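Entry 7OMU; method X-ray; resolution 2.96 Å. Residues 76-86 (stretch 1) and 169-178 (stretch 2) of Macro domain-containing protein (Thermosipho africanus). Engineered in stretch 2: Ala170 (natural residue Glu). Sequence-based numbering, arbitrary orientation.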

ATOM      1  N   ASN A  76      -7.384  32.519 -14.814  1.00112.50           N
ATOM      2  CA  ASN A  76      -6.295  32.531 -15.833  1.00111.45           C
ATOM      3  C   ASN A  76      -5.081  31.778 -15.280  1.00109.11           C
ATOM      4  O   ASN A  76      -3.971  32.337 -15.280  1.00107.67           O
ATOM      5  CB  ASN A  76      -5.924  33.955 -16.245  1.00110.92           C
ATOM      6  CG  ASN A  76      -7.146  34.789 -16.559  1.00112.58           C
ATOM      7  OD1 ASN A  76      -7.770  34.604 -17.601  1.00111.40           O
ATOM      8  ND2 ASN A  76      -7.501  35.690 -15.655  1.00113.97           N
ATOM      9  N   ARG A  77      -5.296  30.543 -14.838  1.00107.29           N
ATOM     10  CA  ARG A  77      -4.286  29.766 -14.085  1.00106.76           C
ATOM     11  C   ARG A  77      -4.340  28.306 -14.529  1.00105.15           C
ATOM     12  O   ARG A  77      -5.441  27.800 -14.766  1.00103.35           O
ATOM     13  CB  ARG A  77      -4.545  29.895 -12.582  1.00107.34           C
ATOM     14  CG  ARG A  77      -3.276  30.007 -11.755  1.00107.66           C
ATOM     15  CD  ARG A  77      -2.999  31.447 -11.375  1.00109.23           C
ATOM     16  NE  ARG A  77      -1.631  31.625 -10.911  1.00109.93           N
ATOM     17  CZ  ARG A  77      -1.268  32.260  -9.798  1.00111.53           C
ATOM     18  NH1 ARG A  77      -2.173  32.802  -9.001  1.00112.69           N
ATOM     19  NH2 ARG A  77       0.012  32.355  -9.490  1.00113.51           N
ATOM     20  N   SER A  78      -3.174  27.674 -14.656  1.00105.79           N
ATOM     21  CA  SER A  78      -3.003  26.238 -14.988  1.00106.54           C
ATOM     22  C   SER A  78      -2.635  25.478 -13.714  1.00104.93           C
ATOM     23  O   SER A  78      -2.194  26.128 -12.752  1.00103.15           O
ATOM     24  CB  SER A  78      -1.955  26.057 -16.042  1.00108.96           C
ATOM     25  OG  SER A  78      -2.184  26.926 -17.137  1.00114.83           O
ATOM     26  N   LEU A  79      -2.797  24.155 -13.727  1.00103.55           N
ATOM     27  CA  LEU A  79      -2.471  23.263 -12.585  1.00100.02           C
ATOM     28  C   LEU A  79      -0.951  23.199 -12.407  1.00 97.71           C
ATOM     29  O   LEU A  79      -0.519  23.056 -11.252  1.00 96.13           O
ATOM     30  CB  LEU A  79      -3.062  21.872 -12.833  1.00 98.98           C
ATOM     31  CG  LEU A  79      -2.704  20.809 -11.795  1.00 97.16           C
ATOM     32  CD1 LEU A  79      -3.150  21.226 -10.401  1.00 96.87           C
ATOM     33  CD2 LEU A  79      -3.302  19.461 -12.158  1.00 96.96           C
ATOM     34  N   TRP A  80      -0.176  23.308 -13.495  1.00 98.99           N
ATOM     35  CA  TRP A  80       1.308  23.169 -13.461  1.00100.73           C
ATOM     36  C   TRP A  80       1.958  24.419 -12.846  1.00100.97           C
ATOM     37  O   TRP A  80       3.185  24.384 -12.629  1.00100.83           O
ATOM     38  CB  TRP A  80       1.878  22.830 -14.848  1.00100.48           C
ATOM     39  CG  TRP A  80       2.173  23.998 -15.741  1.00100.92           C
ATOM     40  CD1 TRP A  80       1.356  25.057 -16.006  1.00102.09           C
ATOM     41  CD2 TRP A  80       3.358  24.207 -16.530  1.00100.38           C
ATOM     42  NE1 TRP A  80       1.954  25.922 -16.882  1.00102.35           N
ATOM     43  CE2 TRP A  80       3.183  25.426 -17.225  1.00102.03           C
ATOM     44  CE3 TRP A  80       4.549  23.494 -16.716  1.00100.27           C
ATOM     45  CZ2 TRP A  80       4.159  25.947 -18.077  1.00102.73           C
ATOM     46  CZ3 TRP A  80       5.511  24.011 -17.559  1.00101.89           C
ATOM     47  CH2 TRP A  80       5.315  25.218 -18.231  1.00102.59           C
ATOM     48  N   GLU A  81       1.169  25.468 -12.574  1.00101.34           N
ATOM     49  CA  GLU A  81       1.614  26.711 -11.883  1.00100.75           C
ATOM     50  C   GLU A  81       1.670  26.472 -10.369  1.00 97.91           C
ATOM     51  O   GLU A  81       2.309  27.284  -9.679  1.00 99.95           O
ATOM     52  CB  GLU A  81       0.675  27.881 -12.181  1.00102.76           C
ATOM     53  CG  GLU A  81       0.756  28.392 -13.610  1.00105.32           C
ATOM     54  CD  GLU A  81      -0.078  29.636 -13.873  1.00107.28           C
ATOM     55  OE1 GLU A  81      -0.086  30.527 -13.006  1.00108.11           O
ATOM     56  OE2 GLU A  81      -0.734  29.705 -14.935  1.00107.63           O
ATOM     57  N   PHE A  82       1.025  25.411  -9.877  1.00 93.66           N
ATOM     58  CA  PHE A  82       0.937  25.060  -8.436  1.00 92.50           C
ATOM     59  C   PHE A  82       1.868  23.888  -8.107  1.00 90.64           C
ATOM     60  O   PHE A  82       2.315  23.178  -9.030  1.00 92.44           O
ATOM     61  CB  PHE A  82      -0.505  24.708  -8.061  1.00 92.40           C
ATOM     62  CG  PHE A  82      -1.484  25.843  -8.211  1.00 92.72           C
ATOM     63  CD1 PHE A  82      -2.052  26.128  -9.439  1.00 92.99           C
ATOM     64  CD2 PHE A  82      -1.833  26.632  -7.127  1.00 93.40           C
ATOM     65  CE1 PHE A  82      -2.941  27.180  -9.580  1.00 94.94           C
ATOM     66  CE2 PHE A  82      -2.727  27.682  -7.270  1.00 93.65           C
ATOM     67  CZ  PHE A  82      -3.282  27.952  -8.495  1.00 94.47           C
ATOM     68  N   ALA A  83       2.139  23.706  -6.812  1.00 89.06           N
ATOM     69  CA  ALA A  83       2.923  22.592  -6.232  1.00 87.80           C
ATOM     70  C   ALA A  83       1.955  21.637  -5.532  1.00 87.68           C
ATOM     71  O   ALA A  83       1.188  22.104  -4.670  1.00 86.47           O
ATOM     72  CB  ALA A  83       3.954  23.130  -5.273  1.00 88.28           C
ATOM     73  N   ASN A  84       2.002  20.351  -5.887  1.00 89.56           N
ATOM     74  CA  ASN A  84       0.999  19.330  -5.477  1.00 91.07           C
ATOM     75  C   ASN A  84       1.434  18.696  -4.152  1.00 89.39           C
ATOM     76  O   ASN A  84       2.348  17.844  -4.172  1.00 94.22           O
ATOM     77  CB  ASN A  84       0.808  18.293  -6.587  1.00 93.11           C
ATOM     78  CG  ASN A  84      -0.438  17.451  -6.419  1.00 93.09           C
ATOM     79  OD1 ASN A  84      -1.450  17.704  -7.063  1.00 96.66           O
ATOM     80  ND2 ASN A  84      -0.367  16.440  -5.573  1.00 92.79           N
ATOM     81  N   LEU A  85       0.806  19.109  -3.047  1.00 85.99           N
ATOM     82  CA  LEU A  85       1.033  18.554  -1.685  1.00 83.26           C
ATOM     83  C   LEU A  85      -0.113  17.598  -1.342  1.00 80.67           C
ATOM     84  O   LEU A  85      -1.218  18.090  -1.059  1.00 84.68           O
ATOM     85  CB  LEU A  85       1.105  19.709  -0.681  1.00 83.88           C
ATOM     86  CG  LEU A  85       2.125  20.799  -1.000  1.00 84.90           C
ATOM     87  CD1 LEU A  85       2.184  21.830   0.112  1.00 86.47           C
ATOM     88  CD2 LEU A  85       3.501  20.203  -1.239  1.00 84.29           C
ATOM     89  N   TYR A  86       0.137  16.288  -1.377  1.00 76.56           N
ATOM     90  CA  TYR A  86      -0.869  15.229  -1.100  1.00 75.10           C
ATOM     91  C   TYR A  86      -1.189  15.189   0.399  1.00 74.13           C
ATOM     92  O   TYR A  86      -0.279  15.420   1.209  1.00 73.50           O
ATOM     93  CB  TYR A  86      -0.357  13.852  -1.530  1.00 75.79           C
ATOM     94  CG  TYR A  86      -0.141  13.656  -3.009  1.00 75.16           C
ATOM     95  CD1 TYR A  86      -1.213  13.532  -3.879  1.00 74.57           C
ATOM     96  CD2 TYR A  86       1.133  13.550  -3.536  1.00 75.62           C
ATOM     97  CE1 TYR A  86      -1.024  13.329  -5.237  1.00 74.23           C
ATOM     98  CE2 TYR A  86       1.340  13.349  -4.889  1.00 77.22           C
ATOM     99  CZ  TYR A  86       0.259  13.236  -5.744  1.00 76.62           C
ATOM    100  OH  TYR A  86       0.472  13.042  -7.079  1.00 79.33           O
TER
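Stretch 2 (169-178) AACLVPQCVD

The backbone of stretch 2 is extended through Pro174, antiparallel to the strand Phe82 to Tyr86; the two N-to-C directions differ by 152°. Side chains alternate between the two faces because the backbone is extended; backbone hydrogen bonds join the strands at every second pair.

Ala169 O lies 3.8 Å from Tyr86 CA. Ala170, an engineered residue, pairs with Tyr86 without hydrogen bonds, CA to CA 4.2 Å. Its CB is 3.6 Å from Asn84 ND2. Cys171 pairs with Leu85 through two hydrogen bonds: Cys171 N to Leu85 O, 2.8 Å, and Leu85 N to Cys171 O, 3.2 Å. Leu172 sits opposite Asn84, on the same face as Phe82. Its CD1 meets Leu79 CD1 at 3.5 Å, and its CB lies 3.8 Å from Phe82 CB. Val173 and Ala83 form a second pair of backbone hydrogen bonds: Ala83 N to Val173 O is 2.8 Å, Val173 N to Ala83 O 3.2 Å. On the other face, Val173 CG2 packs 3.6 Å from Leu85 CD1. Pro174 faces Phe82; its CB is 3.7 Å from Phe82 CE2. Lacking an amide hydrogen, it fits a non-hydrogen-bonded position.

Gln175 has positive phi and leaves the strand, but its N still donates a hydrogen bond to Glu81 O at 2.9 Å. Cys176 and Val177 are extended again; the Val177 CA-to-CB bond points toward stretch 1, and its CG2 is 4.2 Å from Ala83 CB. Asp178 makes no contact with stretch 1.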

ATOM      1  N   ALA A 169      -6.283  13.347  -3.326  1.00 82.27           N
ATOM      2  CA  ALA A 169      -6.686  14.695  -2.867  1.00 85.69           C
ATOM      3  C   ALA A 169      -5.424  15.407  -2.386  1.00 85.35           C
ATOM      4  O   ALA A 169      -4.535  14.725  -1.809  1.00 87.79           O
ATOM      5  CB  ALA A 169      -7.725  14.618  -1.772  1.00 88.62           C
ATOM      6  N   ALA A 170      -5.344  16.714  -2.636  1.00 83.15           N
ATOM      7  CA  ALA A 170      -4.114  17.516  -2.465  1.00 82.84           C
ATOM      8  C   ALA A 170      -4.458  18.973  -2.159  1.00 82.57           C
ATOM      9  O   ALA A 170      -5.582  19.419  -2.470  1.00 80.32           O
ATOM     10  CB  ALA A 170      -3.263  17.415  -3.709  1.00 83.66           C
ATOM     11  N   CYS A 171      -3.492  19.665  -1.558  1.00 82.97           N
ATOM     12  CA  CYS A 171      -3.458  21.131  -1.355  1.00 83.43           C
ATOM     13  C   CYS A 171      -2.515  21.731  -2.398  1.00 81.26           C
ATOM     14  O   CYS A 171      -1.320  21.398  -2.354  1.00 80.79           O
ATOM     15  CB  CYS A 171      -2.984  21.450   0.055  1.00 85.25           C
ATOM     16  SG  CYS A 171      -2.554  23.189   0.290  1.00 89.76           S
ATOM     17  N   LEU A 172      -3.042  22.546  -3.314  1.00 81.46           N
ATOM     18  CA  LEU A 172      -2.265  23.186  -4.412  1.00 83.25           C
ATOM     19  C   LEU A 172      -1.789  24.571  -3.958  1.00 87.00           C
ATOM     20  O   LEU A 172      -2.639  25.456  -3.750  1.00 89.96           O
ATOM     21  CB  LEU A 172      -3.136  23.284  -5.666  1.00 83.05           C
ATOM     22  CG  LEU A 172      -3.742  21.970  -6.152  1.00 81.79           C
ATOM     23  CD1 LEU A 172      -4.651  22.217  -7.342  1.00 83.11           C
ATOM     24  CD2 LEU A 172      -2.664  20.962  -6.507  1.00 81.02           C
ATOM     25  N   VAL A 173      -0.474  24.733  -3.789  1.00 87.69           N
ATOM     26  CA  VAL A 173       0.190  26.000  -3.364  1.00 87.60           C
ATOM     27  C   VAL A 173       0.823  26.616  -4.606  1.00 88.99           C
ATOM     28  O   VAL A 173       1.593  25.948  -5.295  1.00 88.04           O
ATOM     29  CB  VAL A 173       1.239  25.750  -2.264  1.00 87.16           C
ATOM     30  CG1 VAL A 173       1.698  27.044  -1.625  1.00 89.22           C
ATOM     31  CG2 VAL A 173       0.733  24.798  -1.197  1.00 87.46           C
ATOM     32  N   PRO A 174       0.513  27.891  -4.938  1.00 90.78           N
ATOM     33  CA  PRO A 174       1.001  28.494  -6.178  1.00 90.32           C
ATOM     34  C   PRO A 174       2.500  28.825  -6.137  1.00 88.78           C
ATOM     35  O   PRO A 174       3.002  29.159  -5.083  1.00 84.26           O
ATOM     36  CB  PRO A 174       0.138  29.758  -6.318  1.00 92.45           C
ATOM     37  CG  PRO A 174      -0.215  30.130  -4.891  1.00 93.45           C
ATOM     38  CD  PRO A 174      -0.332  28.810  -4.158  1.00 91.46           C
ATOM     39  N   GLN A 175       3.154  28.689  -7.296  1.00 89.89           N
ATOM     40  CA  GLN A 175       4.559  29.085  -7.586  1.00 92.15           C
ATOM     41  C   GLN A 175       5.532  28.200  -6.801  1.00 91.85           C
ATOM     42  O   GLN A 175       6.125  27.304  -7.428  1.00 96.30           O
ATOM     43  CB  GLN A 175       4.785  30.570  -7.303  1.00 95.50           C
ATOM     44  CG  GLN A 175       6.107  31.090  -7.849  1.00 96.72           C
ATOM     45  CD  GLN A 175       6.194  32.587  -7.704  1.00 99.38           C
ATOM     46  OE1 GLN A 175       5.900  33.335  -8.635  1.00101.86           O
ATOM     47  NE2 GLN A 175       6.576  33.031  -6.521  1.00102.19           N
ATOM     48  N   CYS A 176       5.716  28.448  -5.500  1.00 91.09           N
ATOM     49  CA  CYS A 176       6.705  27.721  -4.659  1.00 90.21           C
ATOM     50  C   CYS A 176       6.162  27.514  -3.238  1.00 89.76           C
ATOM     51  O   CYS A 176       5.142  28.133  -2.875  1.00 88.67           O
ATOM     52  CB  CYS A 176       8.047  28.445  -4.635  1.00 90.53           C
ATOM     53  SG  CYS A 176       8.268  29.537  -3.209  1.00 95.59           S
ATOM     54  N   VAL A 177       6.825  26.640  -2.482  1.00 90.14           N
ATOM     55  CA  VAL A 177       6.617  26.428  -1.023  1.00 91.14           C
ATOM     56  C   VAL A 177       7.930  26.770  -0.317  1.00 94.14           C
ATOM     57  O   VAL A 177       8.934  26.073  -0.579  1.00 95.00           O
ATOM     58  CB  VAL A 177       6.188  24.986  -0.705  1.00 88.84           C
ATOM     59  CG1 VAL A 177       5.972  24.791   0.787  1.00 88.43           C
ATOM     60  CG2 VAL A 177       4.952  24.575  -1.484  1.00 88.17           C
ATOM     61  N   ASP A 178       7.909  27.805   0.526  1.00 96.18           N
ATOM     62  CA  ASP A 178       9.083  28.283   1.304  1.00 99.89           C
ATOM     63  C   ASP A 178       9.637  27.119   2.122  1.00 98.54           C
ATOM     64  O   ASP A 178       8.880  26.466   2.838  1.00 98.12           O
ATOM     65  CB  ASP A 178       8.705  29.466   2.200  1.00103.02           C
ATOM     66  CG  ASP A 178       9.899  30.149   2.843  1.00105.97           C
ATOM     67  OD1 ASP A 178      10.624  29.472   3.609  1.00106.78           O
ATOM     68  OD2 ASP A 178      10.093  31.353   2.576  1.00108.95           O
TER